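Local coordinates for protein 2-hydroxyisobutanoyl-CoA mutase large subunit (Aquincola tertiaricarbonis, PDB 4R3U) that catalyses, with its cobalamin-binding partner subunit HcmB, the interconversion of 2-hydroxyisobutyryl-CoA and (S)-3-hydroxybutyryl-CoA, at residues Q18-L23 / T62-A67; D169-S174 / R197-N202; Y222-A227 / K559-W564. All blocks are in the same frame, centred on the assembly; numbering follows the deposited sequence.

Overall arrangement
The three contacts follow one another along the chain, and together they illustrate how a TIM-barrel mutase subunit joins different parts of its fold. The centre of contact 1 is about 38 Å from the centre of the chain, where helix 17-32 meets the loop before strand 97-102 beside the second large subunit. Contact 2 joins the loops entering the neighbouring parallel strands 175-178 and 206-208, close to residues that bind the acyl-CoA. Contact 3 sets the chain leading into helix 226-243 against the last helix, 553-564. Centre to centre, contacts 2 and 3 are about 32 Å apart, whereas contact 1 is about 54 Å from contact 2 and about 57 Å from contact 3, across the chain's centre.

Contact 1. Residues Q18-L23 / T62-A67; sequences QIKSQL and TAADIA
Lys20 and Leu23, one turn apart on the N-terminal helix 17-32, pack over three alanines of a helix-like turn in the loop that precedes the first strand of the TIM barrel. The contact lies about 38 Å from the centre of the chain, where the second large subunit also takes part. The backbones come close at Lys20 CA and Ala64 CA, 5.3 Å apart, consistent with the small side chains of the turn.

Ala64 points its CB at the helix, where it touches Lys20 CG and Leu23 CB at an equal 4.1 Å. From this shared point the two longer side chains part. Lys20 has CG anti to the backbone N (chi1 -167°), and beyond it the chain runs extended across the turn. Its CD lies 3.9 Å from Ala67 CB, and its CE passes 4.0 Å from Ala64 O, so the touching is done by methylenes. The ammonium continues toward Asp68, with which it makes only a long, weak ion pair.

Leu23 turns its CG beside its own backbone N, and the branch CD1 reaches the Ala63 end of the turn. Leu71 of the second subunit packs against both Leu23 and Ala63, so that this apolar patch belongs to the subunit interface as well. Tyr420 of helix 420-442 adds to the packing around Ala63.

The turn has its own brace. Thr62 N gives a straight 2.6 Å hydrogen bond to Asp65 OD2 (168° at the hydrogen), nearly in line with the C-O bond. Asp65 OD1 has a second partner in Arg27, a salt bridge to the next part of helix 17-32. Across the contact itself, Leu23 CD1 lies 3.8 Å from Ala63 CB and 3.7 Å from Ala64 N.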
ATOM      1  N   GLN A  18      39.303 -11.174  -1.331  1.00 74.28           N
ATOM      2  CA  GLN A  18      39.842 -10.338  -2.403  1.00 74.31           C
ATOM      3  C   GLN A  18      38.731  -9.404  -2.945  1.00 75.72           C
ATOM      4  O   GLN A  18      39.024  -8.277  -3.341  1.00 76.46           O
ATOM      5  CB  GLN A  18      40.445 -11.203  -3.516  1.00 77.13           C
ATOM      6  CG  GLN A  18      41.547 -10.484  -4.294  1.00 98.12           C
ATOM      7  CD  GLN A  18      42.060 -11.270  -5.479  1.00121.62           C
ATOM      8  OE1 GLN A  18      43.244 -11.620  -5.551  1.00122.14           O
ATOM      9  NE2 GLN A  18      41.193 -11.536  -6.454  1.00107.95           N
ATOM     10  N   ILE A  19      37.457  -9.877  -2.922  1.00 68.20           N
ATOM     11  CA  ILE A  19      36.258  -9.125  -3.308  1.00 64.65           C
ATOM     12  C   ILE A  19      35.778  -8.200  -2.157  1.00 65.00           C
ATOM     13  O   ILE A  19      35.429  -7.048  -2.438  1.00 63.66           O
ATOM     14  CB  ILE A  19      35.137 -10.060  -3.853  1.00 66.18           C
ATOM     15  CG1 ILE A  19      35.667 -11.069  -4.925  1.00 67.09           C
ATOM     16  CG2 ILE A  19      33.916  -9.265  -4.362  1.00 65.09           C
ATOM     17  CD1 ILE A  19      36.068 -10.502  -6.314  1.00 67.19           C
ATOM     18  N   LYS A  20      35.785  -8.686  -0.873  1.00 59.10           N
ATOM     19  CA  LYS A  20      35.399  -7.886   0.305  1.00 57.41           C
ATOM     20  C   LYS A  20      36.266  -6.628   0.411  1.00 63.44           C
ATOM     21  O   LYS A  20      35.754  -5.553   0.741  1.00 61.41           O
ATOM     22  CB  LYS A  20      35.495  -8.696   1.618  1.00 58.83           C
ATOM     23  CG  LYS A  20      34.811  -7.990   2.812  1.00 53.36           C
ATOM     24  CD  LYS A  20      35.024  -8.673   4.169  1.00 52.39           C
ATOM     25  CE  LYS A  20      34.571  -7.776   5.303  1.00 44.70           C
ATOM     26  NZ  LYS A  20      34.713  -8.420   6.639  1.00 50.59           N
ATOM     27  N   SER A  21      37.577  -6.782   0.119  1.00 63.37           N
ATOM     28  CA  SER A  21      38.581  -5.724   0.126  1.00 65.41           C
ATOM     29  C   SER A  21      38.266  -4.728  -0.954  1.00 68.82           C
ATOM     30  O   SER A  21      38.260  -3.530  -0.677  1.00 68.65           O
ATOM     31  CB  SER A  21      39.977  -6.308  -0.091  1.00 73.25           C
ATOM     32  OG  SER A  21      40.373  -7.076   1.036  1.00 86.57           O
ATOM     33  N   GLN A  22      37.982  -5.226  -2.182  1.00 65.43           N
ATOM     34  CA  GLN A  22      37.608  -4.418  -3.342  1.00 64.67           C
ATOM     35  C   GLN A  22      36.375  -3.573  -3.009  1.00 65.26           C
ATOM     36  O   GLN A  22      36.415  -2.360  -3.202  1.00 64.84           O
ATOM     37  CB  GLN A  22      37.304  -5.316  -4.553  1.00 66.35           C
ATOM     38  CG  GLN A  22      38.506  -5.608  -5.445  1.00 84.69           C
ATOM     39  CD  GLN A  22      38.134  -6.528  -6.591  1.00100.88           C
ATOM     40  OE1 GLN A  22      37.085  -6.380  -7.250  1.00 87.35           O
ATOM     41  NE2 GLN A  22      38.999  -7.494  -6.868  1.00 96.42           N
ATOM     42  N   LEU A  23      35.317  -4.206  -2.459  1.00 59.30           N
ATOM     43  CA  LEU A  23      34.072  -3.536  -2.078  1.00 57.92           C
ATOM     44  C   LEU A  23      34.303  -2.390  -1.111  1.00 62.72           C
ATOM     45  O   LEU A  23      33.793  -1.294  -1.355  1.00 62.93           O
ATOM     46  CB  LEU A  23      33.047  -4.522  -1.471  1.00 56.69           C
ATOM     47  CG  LEU A  23      32.417  -5.549  -2.406  1.00 60.13           C
ATOM     48  CD1 LEU A  23      31.656  -6.587  -1.617  1.00 59.03           C
ATOM     49  CD2 LEU A  23      31.505  -4.892  -3.401  1.00 60.63           C
ATOM     50  N   THR A  62      26.305  -3.037   1.076  1.00 34.25           N
ATOM     51  CA  THR A  62      26.959  -3.872   0.065  1.00 34.69           C
ATOM     52  C   THR A  62      27.129  -5.274   0.637  1.00 40.24           C
ATOM     53  O   THR A  62      26.752  -5.509   1.792  1.00 39.24           O
ATOM     54  CB  THR A  62      28.286  -3.254  -0.384  1.00 43.16           C
ATOM     55  OG1 THR A  62      29.220  -3.231   0.718  1.00 46.36           O
ATOM     56  CG2 THR A  62      28.096  -1.862  -1.002  1.00 37.08           C
ATOM     57  N   ALA A  63      27.698  -6.208  -0.152  1.00 38.44           N
ATOM     58  CA  ALA A  63      27.920  -7.582   0.311  1.00 38.94           C
ATOM     59  C   ALA A  63      28.906  -7.632   1.471  1.00 40.99           C
ATOM     60  O   ALA A  63      28.826  -8.557   2.284  1.00 41.61           O
ATOM     61  CB  ALA A  63      28.416  -8.442  -0.830  1.00 41.13           C
ATOM     62  N   ALA A  64      29.811  -6.614   1.561  1.00 34.21           N
ATOM     63  CA  ALA A  64      30.825  -6.485   2.605  1.00 33.89           C
ATOM     64  C   ALA A  64      30.188  -6.376   4.003  1.00 38.04           C
ATOM     65  O   ALA A  64      30.693  -6.965   4.973  1.00 37.66           O
ATOM     66  CB  ALA A  64      31.728  -5.291   2.322  1.00 34.44           C
ATOM     67  N   ASP A  65      29.061  -5.658   4.083  1.00 35.38           N
ATOM     68  CA  ASP A  65      28.293  -5.414   5.313  1.00 34.48           C
ATOM     69  C   ASP A  65      27.701  -6.678   5.912  1.00 38.36           C
ATOM     70  O   ASP A  65      27.417  -6.689   7.101  1.00 39.81           O
ATOM     71  CB  ASP A  65      27.179  -4.379   5.061  1.00 33.57           C
ATOM     72  CG  ASP A  65      27.682  -3.041   4.571  1.00 40.59           C
ATOM     73  OD1 ASP A  65      28.526  -2.428   5.267  1.00 42.33           O
ATOM     74  OD2 ASP A  65      27.248  -2.611   3.490  1.00 44.60           O
ATOM     75  N   ILE A  66      27.496  -7.722   5.097  1.00 34.05           N
ATOM     76  CA  ILE A  66      26.900  -8.985   5.547  1.00 33.42           C
ATOM     77  C   ILE A  66      27.853 -10.185   5.539  1.00 39.43           C
ATOM     78  O   ILE A  66      27.441 -11.289   5.892  1.00 39.30           O
ATOM     79  CB  ILE A  66      25.517  -9.264   4.880  1.00 34.44           C
ATOM     80  CG1 ILE A  66      25.600  -9.379   3.340  1.00 33.88           C
ATOM     81  CG2 ILE A  66      24.490  -8.229   5.322  1.00 33.28           C
ATOM     82  CD1 ILE A  66      24.536 -10.290   2.743  1.00 37.73           C
ATOM     83  N   ALA A  67      29.120  -9.962   5.153  1.00 38.93           N
ATOM     84  CA  ALA A  67      30.186 -10.971   5.066  1.00 42.45           C
ATOM     85  C   ALA A  67      30.415 -11.719   6.384  1.00 51.40           C
ATOM     86  O   ALA A  67      30.772 -12.896   6.352  1.00 53.31           O
ATOM     87  CB  ALA A  67      31.486 -10.324   4.602  1.00 44.54           C
TER

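Contact 2. Residues D169-S174 / R197-N202; sequences DLEKIS and RGYDLN
Tyr199 lays its ring among Asp169, Leu170 and Glu171. Leu170 CB, CG and CD1 gather at Tyr199 CE2, CB the nearest at 3.5 Å, and CD1 lies at the ring edge, in its plane. Glu171 CD comes 3.4 Å from Tyr199 CD1, its carboxylate tilted 32° from the ring plane. Glu171 N and Arg197 CB stand over opposite faces.

Two hydrogen bonds join the loops. Glu171, extended beyond CG, accepts from Asp200 N on the anti side of OE2 (3.0 Å, 164° at the hydrogen); Leu170 N gives Tyr199 OH a weak bond of 3.3 Å. Within 197-202, Arg197 NH1 holds the same phenol OH at 3.1 Å, the guanidinium being itself held by the carbonyls of Leu165 and Ile168.

Both loops feed parallel neighbouring strands of the barrel, 175-178 and 206-208; helix 183-196, the middle of that beta-alpha-beta unit, ends in a Schellman motif at Gly198. Asx turns at Asp169 and Asp200 shape the two chains.

Among the charges, Lys172 NZ bridges to Asp169 OD2 at 2.8 Å, on its syn side, with Glu171 OE1 a longer partner. Ser174 OG bonds Arg99, an acyl-CoA-binding residue.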
ATOM      1  N   ASP A 169     -18.696 -24.344  11.753  1.00 38.30           N
ATOM      2  CA  ASP A 169     -18.115 -25.711  11.848  1.00 39.69           C
ATOM      3  C   ASP A 169     -16.723 -25.591  12.407  1.00 42.83           C
ATOM      4  O   ASP A 169     -15.808 -25.280  11.660  1.00 43.27           O
ATOM      5  CB  ASP A 169     -18.096 -26.432  10.482  1.00 41.33           C
ATOM      6  CG  ASP A 169     -17.849 -27.918  10.552  1.00 45.60           C
ATOM      7  OD1 ASP A 169     -17.124 -28.360  11.467  1.00 45.89           O
ATOM      8  OD2 ASP A 169     -18.393 -28.647   9.698  1.00 49.49           O
ATOM      9  N   LEU A 170     -16.564 -25.826  13.714  1.00 38.57           N
ATOM     10  CA  LEU A 170     -15.288 -25.657  14.416  1.00 37.65           C
ATOM     11  C   LEU A 170     -14.152 -26.554  13.948  1.00 40.67           C
ATOM     12  O   LEU A 170     -12.971 -26.190  14.144  1.00 38.24           O
ATOM     13  CB  LEU A 170     -15.439 -25.651  15.960  1.00 37.28           C
ATOM     14  CG  LEU A 170     -16.565 -24.809  16.559  1.00 38.70           C
ATOM     15  CD1 LEU A 170     -16.766 -25.147  18.021  1.00 38.92           C
ATOM     16  CD2 LEU A 170     -16.361 -23.351  16.330  1.00 36.89           C
ATOM     17  N   GLU A 171     -14.508 -27.694  13.303  1.00 39.33           N
ATOM     18  CA  GLU A 171     -13.567 -28.640  12.707  1.00 40.21           C
ATOM     19  C   GLU A 171     -13.103 -28.206  11.303  1.00 43.95           C
ATOM     20  O   GLU A 171     -12.089 -28.703  10.825  1.00 44.79           O
ATOM     21  CB  GLU A 171     -14.199 -30.005  12.593  1.00 42.72           C
ATOM     22  CG  GLU A 171     -14.223 -30.809  13.869  1.00 49.44           C
ATOM     23  CD  GLU A 171     -15.001 -32.084  13.643  1.00 67.31           C
ATOM     24  OE1 GLU A 171     -15.805 -32.118  12.682  1.00 61.52           O
ATOM     25  OE2 GLU A 171     -14.799 -33.052  14.412  1.00 60.81           O
ATOM     26  N   LYS A 172     -13.835 -27.286  10.649  1.00 40.27           N
ATOM     27  CA  LYS A 172     -13.536 -26.781   9.309  1.00 39.64           C
ATOM     28  C   LYS A 172     -12.952 -25.346   9.222  1.00 41.05           C
ATOM     29  O   LYS A 172     -12.465 -24.950   8.166  1.00 40.82           O
ATOM     30  CB  LYS A 172     -14.738 -27.005   8.398  1.00 42.94           C
ATOM     31  CG  LYS A 172     -14.845 -28.491   8.027  1.00 46.70           C
ATOM     32  CD  LYS A 172     -16.193 -28.955   7.556  1.00 49.34           C
ATOM     33  CE  LYS A 172     -16.320 -30.445   7.825  1.00 60.18           C
ATOM     34  NZ  LYS A 172     -16.636 -30.777   9.255  1.00 62.11           N
ATOM     35  N   ILE A 173     -12.976 -24.594  10.324  1.00 36.36           N
ATOM     36  CA  ILE A 173     -12.382 -23.247  10.401  1.00 34.36           C
ATOM     37  C   ILE A 173     -11.683 -23.066  11.757  1.00 37.93           C
ATOM     38  O   ILE A 173     -12.209 -23.542  12.773  1.00 39.11           O
ATOM     39  CB  ILE A 173     -13.407 -22.087  10.079  1.00 34.15           C
ATOM     40  CG1 ILE A 173     -12.687 -20.733   9.807  1.00 31.95           C
ATOM     41  CG2 ILE A 173     -14.516 -21.935  11.141  1.00 32.43           C
ATOM     42  CD1 ILE A 173     -13.538 -19.617   9.077  1.00 26.51           C
ATOM     43  N   SER A 174     -10.523 -22.377  11.791  1.00 33.39           N
ATOM     44  CA  SER A 174      -9.850 -22.091  13.075  1.00 32.26           C
ATOM     45  C   SER A 174     -10.508 -20.887  13.778  1.00 32.08           C
ATOM     46  O   SER A 174     -10.940 -19.930  13.117  1.00 29.65           O
ATOM     47  CB  SER A 174      -8.351 -21.865  12.905  1.00 34.71           C
ATOM     48  OG  SER A 174      -8.067 -20.753  12.076  1.00 41.67           O
ATOM     49  N   ARG A 197     -21.052 -30.772  20.577  1.00 44.33           N
ATOM     50  CA  ARG A 197     -21.257 -30.816  19.141  1.00 44.64           C
ATOM     51  C   ARG A 197     -20.856 -32.099  18.490  1.00 48.89           C
ATOM     52  O   ARG A 197     -21.136 -32.271  17.308  1.00 48.34           O
ATOM     53  CB  ARG A 197     -20.548 -29.641  18.473  1.00 42.42           C
ATOM     54  CG  ARG A 197     -21.261 -28.367  18.741  1.00 40.07           C
ATOM     55  CD  ARG A 197     -20.932 -27.472  17.637  1.00 40.31           C
ATOM     56  NE  ARG A 197     -21.512 -26.157  17.830  1.00 49.42           N
ATOM     57  CZ  ARG A 197     -21.183 -25.109  17.094  1.00 49.42           C
ATOM     58  NH1 ARG A 197     -20.282 -25.228  16.124  1.00 36.07           N
ATOM     59  NH2 ARG A 197     -21.761 -23.939  17.306  1.00 34.41           N
ATOM     60  N   GLY A 198     -20.183 -32.966  19.239  1.00 47.29           N
ATOM     61  CA  GLY A 198     -19.756 -34.275  18.767  1.00 48.82           C
ATOM     62  C   GLY A 198     -18.519 -34.234  17.901  1.00 51.27           C
ATOM     63  O   GLY A 198     -18.303 -35.141  17.086  1.00 51.91           O
ATOM     64  N   TYR A 199     -17.719 -33.160  18.046  1.00 46.97           N
ATOM     65  CA  TYR A 199     -16.474 -32.971  17.295  1.00 46.24           C
ATOM     66  C   TYR A 199     -15.340 -33.764  17.959  1.00 50.61           C
ATOM     67  O   TYR A 199     -15.390 -34.037  19.164  1.00 50.71           O
ATOM     68  CB  TYR A 199     -16.043 -31.478  17.275  1.00 44.17           C
ATOM     69  CG  TYR A 199     -16.939 -30.474  16.570  1.00 43.57           C
ATOM     70  CD1 TYR A 199     -17.656 -30.825  15.421  1.00 46.02           C
ATOM     71  CD2 TYR A 199     -16.991 -29.146  16.985  1.00 41.53           C
ATOM     72  CE1 TYR A 199     -18.425 -29.877  14.725  1.00 44.88           C
ATOM     73  CE2 TYR A 199     -17.765 -28.201  16.309  1.00 40.88           C
ATOM     74  CZ  TYR A 199     -18.470 -28.565  15.173  1.00 47.07           C
ATOM     75  OH  TYR A 199     -19.229 -27.626  14.519  1.00 45.72           O
ATOM     76  N   ASP A 200     -14.300 -34.089  17.172  1.00 47.17           N
ATOM     77  CA  ASP A 200     -13.058 -34.696  17.641  1.00 47.19           C
ATOM     78  C   ASP A 200     -12.220 -33.490  18.134  1.00 49.01           C
ATOM     79  O   ASP A 200     -12.012 -32.511  17.382  1.00 47.08           O
ATOM     80  CB  ASP A 200     -12.362 -35.451  16.484  1.00 48.51           C
ATOM     81  CG  ASP A 200     -11.031 -36.129  16.791  1.00 49.56           C
ATOM     82  OD1 ASP A 200     -10.517 -35.960  17.919  1.00 48.50           O
ATOM     83  OD2 ASP A 200     -10.471 -36.779  15.879  1.00 54.58           O
ATOM     84  N   LEU A 201     -11.809 -33.529  19.417  1.00 44.56           N
ATOM     85  CA  LEU A 201     -11.060 -32.430  20.038  1.00 42.51           C
ATOM     86  C   LEU A 201      -9.730 -32.185  19.359  1.00 46.61           C
ATOM     87  O   LEU A 201      -9.339 -31.033  19.184  1.00 43.56           O
ATOM     88  CB  LEU A 201     -10.867 -32.644  21.548  1.00 42.27           C
ATOM     89  CG  LEU A 201     -12.109 -32.739  22.432  1.00 43.68           C
ATOM     90  CD1 LEU A 201     -11.709 -32.873  23.853  1.00 43.17           C
ATOM     91  CD2 LEU A 201     -13.016 -31.505  22.304  1.00 45.63           C
ATOM     92  N   ASN A 202      -9.063 -33.279  18.925  1.00 46.61           N
ATOM     93  CA  ASN A 202      -7.777 -33.247  18.232  1.00 46.53           C
ATOM     94  C   ASN A 202      -7.853 -32.649  16.819  1.00 50.14           C
ATOM     95  O   ASN A 202      -6.812 -32.438  16.193  1.00 50.58           O
ATOM     96  CB  ASN A 202      -7.105 -34.624  18.276  1.00 45.19           C
ATOM     97  CG  ASN A 202      -6.765 -35.041  19.687  1.00 67.00           C
ATOM     98  OD1 ASN A 202      -6.097 -34.323  20.448  1.00 57.72           O
ATOM     99  ND2 ASN A 202      -7.262 -36.202  20.082  1.00 68.98           N
TER

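Contact 3. Residues Y222-A227 / K559-W564; sequences YIYPIA and KLKGIW
Ile223 and Tyr224 meet Lys561 and Trp564 where the chain entering helix 226-243 of the TIM barrel packs against the end of the last helix, 553-564. Ile223 sends CG2 to Lys561 CE, 3.6 Å away, the two side chains crossing at about a right angle. The same CG2 also sits over the centre of the Tyr224 ring, 3.5 Å above its plane.

Tyr224 carries most of the contact, its CG set anti to the carbonyl carbon (chi1 -48°) and so brought beside Trp564. On the face opposite Ile223, the edge of Trp564 makes a T-shaped stack: the planes stand at 76°, the centroids lie 5.1 Å apart, and CE3 is over the centre of the tyrosine ring. At its edge, near the plane, Tyr224 CE1 approaches Lys561 N at 3.6 Å, while Lys561 NZ pairs with Glu558 in the preceding turn. The phenol passes Leu560 CB to make a hydrogen bond with Val557 O.

Pro225 holds the N-cap position of helix 226-243, and Ile232, further along that helix, touches both aromatic residues. The proline ring lies against the C-terminal end of the other helix, with CD 3.3 Å and CG 3.4 Å from Trp564 O.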
ATOM      1  N   TYR A 222      -5.443  -8.297  34.154  1.00 27.15           N
ATOM      2  CA  TYR A 222      -5.005  -9.261  35.167  1.00 27.00           C
ATOM      3  C   TYR A 222      -6.033  -9.397  36.274  1.00 31.96           C
ATOM      4  O   TYR A 222      -6.832  -8.484  36.501  1.00 32.78           O
ATOM      5  CB  TYR A 222      -3.613  -8.914  35.735  1.00 27.50           C
ATOM      6  CG  TYR A 222      -3.317  -7.441  35.898  1.00 27.59           C
ATOM      7  CD1 TYR A 222      -4.070  -6.649  36.763  1.00 30.19           C
ATOM      8  CD2 TYR A 222      -2.271  -6.841  35.208  1.00 27.40           C
ATOM      9  CE1 TYR A 222      -3.797  -5.292  36.925  1.00 30.06           C
ATOM     10  CE2 TYR A 222      -1.993  -5.483  35.357  1.00 28.80           C
ATOM     11  CZ  TYR A 222      -2.746  -4.715  36.232  1.00 34.54           C
ATOM     12  OH  TYR A 222      -2.479  -3.377  36.394  1.00 33.67           O
ATOM     13  N   ILE A 223      -6.040 -10.552  36.934  1.00 27.85           N
ATOM     14  CA  ILE A 223      -6.962 -10.848  38.019  1.00 26.89           C
ATOM     15  C   ILE A 223      -6.153 -11.155  39.279  1.00 32.34           C
ATOM     16  O   ILE A 223      -6.282 -10.467  40.273  1.00 34.84           O
ATOM     17  CB  ILE A 223      -7.965 -12.000  37.645  1.00 29.22           C
ATOM     18  CG1 ILE A 223      -8.722 -11.716  36.320  1.00 28.57           C
ATOM     19  CG2 ILE A 223      -8.957 -12.237  38.788  1.00 29.35           C
ATOM     20  CD1 ILE A 223      -9.462 -12.890  35.661  1.00 24.76           C
ATOM     21  N   TYR A 224      -5.304 -12.170  39.213  1.00 28.29           N
ATOM     22  CA  TYR A 224      -4.513 -12.692  40.323  1.00 28.44           C
ATOM     23  C   TYR A 224      -3.073 -12.236  40.269  1.00 34.72           C
ATOM     24  O   TYR A 224      -2.622 -11.794  39.200  1.00 35.25           O
ATOM     25  CB  TYR A 224      -4.546 -14.242  40.269  1.00 28.09           C
ATOM     26  CG  TYR A 224      -5.945 -14.787  40.085  1.00 26.00           C
ATOM     27  CD1 TYR A 224      -6.898 -14.677  41.103  1.00 27.02           C
ATOM     28  CD2 TYR A 224      -6.345 -15.347  38.866  1.00 23.89           C
ATOM     29  CE1 TYR A 224      -8.199 -15.141  40.928  1.00 26.67           C
ATOM     30  CE2 TYR A 224      -7.646 -15.817  38.681  1.00 24.03           C
ATOM     31  CZ  TYR A 224      -8.566 -15.718  39.722  1.00 33.29           C
ATOM     32  OH  TYR A 224      -9.851 -16.173  39.567  1.00 34.51           O
ATOM     33  N   PRO A 225      -2.312 -12.426  41.377  1.00 32.08           N
ATOM     34  CA  PRO A 225      -0.873 -12.107  41.343  1.00 32.52           C
ATOM     35  C   PRO A 225      -0.137 -12.959  40.294  1.00 36.91           C
ATOM     36  O   PRO A 225      -0.660 -13.990  39.847  1.00 38.25           O
ATOM     37  CB  PRO A 225      -0.408 -12.457  42.773  1.00 36.00           C
ATOM     38  CG  PRO A 225      -1.644 -12.502  43.609  1.00 39.37           C
ATOM     39  CD  PRO A 225      -2.705 -12.983  42.694  1.00 34.24           C
ATOM     40  N   ILE A 226       1.056 -12.521  39.889  1.00 31.88           N
ATOM     41  CA  ILE A 226       1.894 -13.142  38.851  1.00 30.41           C
ATOM     42  C   ILE A 226       2.013 -14.675  38.934  1.00 37.16           C
ATOM     43  O   ILE A 226       1.684 -15.353  37.953  1.00 38.43           O
ATOM     44  CB  ILE A 226       3.279 -12.446  38.752  1.00 32.78           C
ATOM     45  CG1 ILE A 226       3.134 -10.898  38.701  1.00 31.24           C
ATOM     46  CG2 ILE A 226       4.052 -12.990  37.551  1.00 35.50           C
ATOM     47  CD1 ILE A 226       4.381 -10.143  38.651  1.00 34.48           C
ATOM     48  N   ALA A 227       2.460 -15.211  40.098  1.00 32.30           N
ATOM     49  CA  ALA A 227       2.677 -16.646  40.322  1.00 31.83           C
ATOM     50  C   ALA A 227       1.474 -17.559  40.006  1.00 35.83           C
ATOM     51  O   ALA A 227       1.627 -18.408  39.118  1.00 36.15           O
ATOM     52  CB  ALA A 227       3.234 -16.906  41.712  1.00 33.10           C
ATOM     53  N   LYS A 559     -14.418 -17.314  43.180  1.00 33.62           N
ATOM     54  CA  LYS A 559     -14.049 -18.419  44.066  1.00 32.48           C
ATOM     55  C   LYS A 559     -12.514 -18.475  44.261  1.00 37.87           C
ATOM     56  O   LYS A 559     -12.042 -18.600  45.392  1.00 38.06           O
ATOM     57  CB  LYS A 559     -14.588 -19.749  43.501  1.00 31.70           C
ATOM     58  CG  LYS A 559     -14.488 -20.911  44.460  1.00 26.70           C
ATOM     59  CD  LYS A 559     -15.506 -20.787  45.574  1.00 29.59           C
ATOM     60  CE  LYS A 559     -15.409 -21.892  46.588  1.00 37.93           C
ATOM     61  NZ  LYS A 559     -16.487 -21.774  47.608  1.00 33.23           N
ATOM     62  N   LEU A 560     -11.747 -18.336  43.150  1.00 34.99           N
ATOM     63  CA  LEU A 560     -10.282 -18.387  43.165  1.00 34.24           C
ATOM     64  C   LEU A 560      -9.600 -17.161  43.781  1.00 37.05           C
ATOM     65  O   LEU A 560      -8.489 -17.301  44.306  1.00 37.16           O
ATOM     66  CB  LEU A 560      -9.681 -18.811  41.813  1.00 32.82           C
ATOM     67  CG  LEU A 560     -10.105 -20.189  41.270  1.00 38.56           C
ATOM     68  CD1 LEU A 560      -9.401 -20.491  39.957  1.00 38.38           C
ATOM     69  CD2 LEU A 560      -9.805 -21.326  42.269  1.00 41.08           C
ATOM     70  N   LYS A 561     -10.286 -15.983  43.782  1.00 31.63           N
ATOM     71  CA  LYS A 561      -9.797 -14.750  44.418  1.00 30.59           C
ATOM     72  C   LYS A 561      -9.672 -14.937  45.955  1.00 36.62           C
ATOM     73  O   LYS A 561      -8.777 -14.362  46.569  1.00 34.95           O
ATOM     74  CB  LYS A 561     -10.728 -13.573  44.128  1.00 31.20           C
ATOM     75  CG  LYS A 561     -10.456 -12.885  42.804  1.00 33.93           C
ATOM     76  CD  LYS A 561     -11.516 -11.832  42.554  1.00 31.17           C
ATOM     77  CE  LYS A 561     -11.252 -11.039  41.302  1.00 31.22           C
ATOM     78  NZ  LYS A 561     -12.416 -10.191  40.941  1.00 30.54           N
ATOM     79  N   GLY A 562     -10.548 -15.767  46.532  1.00 36.07           N
ATOM     80  CA  GLY A 562     -10.563 -16.124  47.950  1.00 37.77           C
ATOM     81  C   GLY A 562      -9.296 -16.793  48.459  1.00 43.51           C
ATOM     82  O   GLY A 562      -8.943 -16.626  49.634  1.00 44.91           O
ATOM     83  N   ILE A 563      -8.591 -17.551  47.580  1.00 39.24           N
ATOM     84  CA  ILE A 563      -7.318 -18.208  47.940  1.00 39.87           C
ATOM     85  C   ILE A 563      -6.066 -17.503  47.367  1.00 41.88           C
ATOM     86  O   ILE A 563      -4.975 -17.652  47.917  1.00 42.82           O
ATOM     87  CB  ILE A 563      -7.304 -19.754  47.685  1.00 43.65           C
ATOM     88  CG1 ILE A 563      -7.475 -20.113  46.196  1.00 42.65           C
ATOM     89  CG2 ILE A 563      -8.313 -20.498  48.574  1.00 46.07           C
ATOM     90  CD1 ILE A 563      -6.566 -21.227  45.748  1.00 48.41           C
ATOM     91  N   TRP A 564      -6.224 -16.773  46.246  1.00 36.27           N
ATOM     92  CA  TRP A 564      -5.126 -16.116  45.529  1.00 34.76           C
ATOM     93  C   TRP A 564      -5.018 -14.604  45.694  1.00 39.85           C
ATOM     94  O   TRP A 564      -3.918 -14.047  45.559  1.00 39.65           O
ATOM     95  CB  TRP A 564      -5.178 -16.468  44.036  1.00 31.10           C
ATOM     96  CG  TRP A 564      -4.746 -17.874  43.728  1.00 32.06           C
ATOM     97  CD1 TRP A 564      -3.970 -18.685  44.507  1.00 35.88           C
ATOM     98  CD2 TRP A 564      -5.043 -18.621  42.537  1.00 31.07           C
ATOM     99  NE1 TRP A 564      -3.767 -19.887  43.880  1.00 35.45           N
ATOM    100  CE2 TRP A 564      -4.416 -19.879  42.668  1.00 36.00           C
ATOM    101  CE3 TRP A 564      -5.769 -18.347  41.365  1.00 30.89           C
ATOM    102  CZ2 TRP A 564      -4.495 -20.865  41.666  1.00 35.15           C
ATOM    103  CZ3 TRP A 564      -5.859 -19.329  40.383  1.00 31.97           C
ATOM    104  CH2 TRP A 564      -5.242 -20.574  40.544  1.00 33.71           C
TER